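Local coordinates for protein endoribonuclease ToxN (Pectobacterium atrosepticum, PDB 2XDB) that cleaves RNA as the toxic endoribonuclease of a type III toxin-antitoxin system against phage, and is held in check by its ToxI RNA, at residues His45-Pro50 with Thr134-Val139. Numbering follows the deposited sequence.
Sequences HKYLAP and TLRNLV. With nucleotides of chain B.
R136 reaches from helix 125-140 to the tip of Y47 and the ring edge of H45, which lie two residues apart on one face of strand 45-52. Its CB sets out toward the strand; from there the extended chain, CG anti to the backbone N (chi1 173°), runs to NE and spans the gap between backbones whose CA atoms, at Y47 and R136, are 10.5 Å apart. The side chain also touches L40 and I42 of strand 35-42. NE lies 4.2 Å from Y47 OH, too far for a bond; the hydroxyl sits at the edge of the guanidinium, whose plane is turned 60° from the phenol ring. Both atoms are satisfied by E154 OE1, which accepts from Y47 OH and makes a salt bridge with NE: one carboxylate oxygen, on helix 150-156, ties strand 45-52 to helix 125-140. NH2 ends near the plane of the imidazole, 4.3 Å from H45 CD2, while H45 ND1 is hydrogen-bonded to Y157 OH. One residue on round the helix, N137 ND2 makes a weak hydrogen bond of 3.2 Å to OP2 of U21 of chain B. This is a helix packed on an antiparallel sheet in the fold of the ToxN/AbiQ toxin family, its outer side taking the RNA backbone.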
# COMPACT_ATOMS: atom_id res chain seq x y z
N HIS A 45 9.71 10.15 -7.14
CA HIS A 45 8.43 9.46 -7.07
C HIS A 45 7.97 9.22 -5.64
O HIS A 45 8.79 9.01 -4.75
CB HIS A 45 8.48 8.13 -7.81
CG HIS A 45 9.14 8.21 -9.15
ND1 HIS A 45 8.68 9.04 -10.15
CD2 HIS A 45 10.23 7.58 -9.64
CE1 HIS A 45 9.46 8.91 -11.21
NE2 HIS A 45 10.41 8.03 -10.93
N LYS A 46 6.66 9.26 -5.43
CA LYS A 46 6.06 8.92 -4.15
C LYS A 46 5.20 7.68 -4.28
O LYS A 46 4.24 7.66 -5.05
CB LYS A 46 5.23 10.09 -3.62
CG LYS A 46 6.08 11.32 -3.44
CD LYS A 46 5.32 12.52 -2.94
CE LYS A 46 6.33 13.63 -2.69
NZ LYS A 46 5.71 14.90 -2.25
N TYR A 47 5.56 6.64 -3.53
CA TYR A 47 4.82 5.39 -3.57
C TYR A 47 3.86 5.24 -2.41
O TYR A 47 4.19 5.56 -1.27
CB TYR A 47 5.80 4.21 -3.57
CG TYR A 47 6.31 3.87 -4.94
CD1 TYR A 47 5.67 2.92 -5.73
CD2 TYR A 47 7.42 4.51 -5.47
CE1 TYR A 47 6.12 2.62 -6.99
CE2 TYR A 47 7.88 4.21 -6.72
CZ TYR A 47 7.22 3.27 -7.48
OH TYR A 47 7.68 2.97 -8.74
N LEU A 48 2.66 4.73 -2.70
CA LEU A 48 1.75 4.27 -1.65
C LEU A 48 1.55 2.78 -1.83
O LEU A 48 1.58 2.28 -2.96
CB LEU A 48 0.40 4.98 -1.75
CG LEU A 48 0.36 6.49 -1.59
CD1 LEU A 48 -1.09 6.99 -1.58
CD2 LEU A 48 1.08 6.90 -0.31
N ALA A 49 1.30 2.07 -0.73
CA ALA A 49 1.08 0.63 -0.79
C ALA A 49 -0.31 0.26 -0.29
O ALA A 49 -0.80 0.86 0.66
CB ALA A 49 2.12 -0.08 0.03
N PRO A 50 -0.94 -0.74 -0.92
CA PRO A 50 -2.30 -1.08 -0.50
C PRO A 50 -2.28 -1.92 0.76
O PRO A 50 -1.40 -2.76 0.92
CB PRO A 50 -2.81 -1.92 -1.68
CG PRO A 50 -1.57 -2.58 -2.21
CD PRO A 50 -0.46 -1.58 -2.02
N THR A 134 14.29 -1.83 -1.03
CA THR A 134 15.02 -2.99 -1.50
C THR A 134 14.16 -3.75 -2.50
O THR A 134 14.67 -4.35 -3.45
CB THR A 134 15.44 -3.92 -0.35
OG1 THR A 134 16.18 -3.18 0.62
CG2 THR A 134 16.31 -5.06 -0.87
N LEU A 135 12.85 -3.69 -2.30
CA LEU A 135 11.93 -4.37 -3.20
C LEU A 135 12.07 -3.80 -4.60
O LEU A 135 12.25 -4.54 -5.57
CB LEU A 135 10.50 -4.22 -2.70
CG LEU A 135 9.42 -4.75 -3.63
CD1 LEU A 135 9.60 -6.24 -3.82
CD2 LEU A 135 8.04 -4.44 -3.05
N ARG A 136 12.02 -2.48 -4.69
CA ARG A 136 12.08 -1.83 -5.99
C ARG A 136 13.46 -2.05 -6.63
O ARG A 136 13.55 -2.28 -7.83
CB ARG A 136 11.76 -0.34 -5.85
CG ARG A 136 11.96 0.51 -7.07
CD ARG A 136 11.65 1.98 -6.72
NE ARG A 136 11.77 2.86 -7.87
CZ ARG A 136 12.89 3.46 -8.24
NH1 ARG A 136 13.99 3.30 -7.53
NH2 ARG A 136 12.91 4.23 -9.32
N ASN A 137 14.52 -2.00 -5.83
CA ASN A 137 15.85 -2.24 -6.36
C ASN A 137 15.95 -3.62 -7.01
O ASN A 137 16.37 -3.75 -8.16
CB ASN A 137 16.90 -2.10 -5.28
CG ASN A 137 17.15 -0.67 -4.90
OD1 ASN A 137 16.90 0.23 -5.69
ND2 ASN A 137 17.64 -0.45 -3.68
N LEU A 138 15.53 -4.64 -6.28
CA LEU A 138 15.51 -5.99 -6.81
C LEU A 138 14.70 -6.06 -8.10
O LEU A 138 15.10 -6.74 -9.05
CB LEU A 138 14.98 -6.97 -5.78
CG LEU A 138 15.88 -7.11 -4.54
CD1 LEU A 138 15.36 -8.15 -3.57
CD2 LEU A 138 17.27 -7.47 -4.96
N VAL A 139 13.57 -5.36 -8.15
CA VAL A 139 12.76 -5.44 -9.36
C VAL A 139 13.46 -4.76 -10.54
O VAL A 139 13.43 -5.28 -11.66
CB VAL A 139 11.31 -4.94 -9.13
CG1 VAL A 139 10.58 -4.77 -10.44
CG2 VAL A 139 10.55 -5.90 -8.27
P U B 21 20.00 -3.01 -1.92
OP1 U B 21 19.10 -3.00 -0.73
OP2 U B 21 19.40 -3.15 -3.27
O5' U B 21 20.93 -1.72 -1.87
C5' U B 21 21.93 -1.50 -2.86
C4' U B 21 23.20 -0.90 -2.30
O4' U B 21 22.91 0.35 -1.60
C3' U B 21 23.98 -1.76 -1.32
O3' U B 21 25.38 -1.53 -1.52
C2' U B 21 23.59 -1.16 0.03
O2' U B 21 24.51 -1.41 1.07
C1' U B 21 23.53 0.32 -0.33
N1 U B 21 22.86 1.28 0.61
C2 U B 21 22.05 0.86 1.66
O2 U B 21 21.81 -0.31 1.92
N3 U B 21 21.52 1.88 2.42
C4 U B 21 21.70 3.24 2.26
O4 U B 21 21.15 4.03 3.03
C5 U B 21 22.54 3.59 1.16
C6 U B 21 23.08 2.63 0.40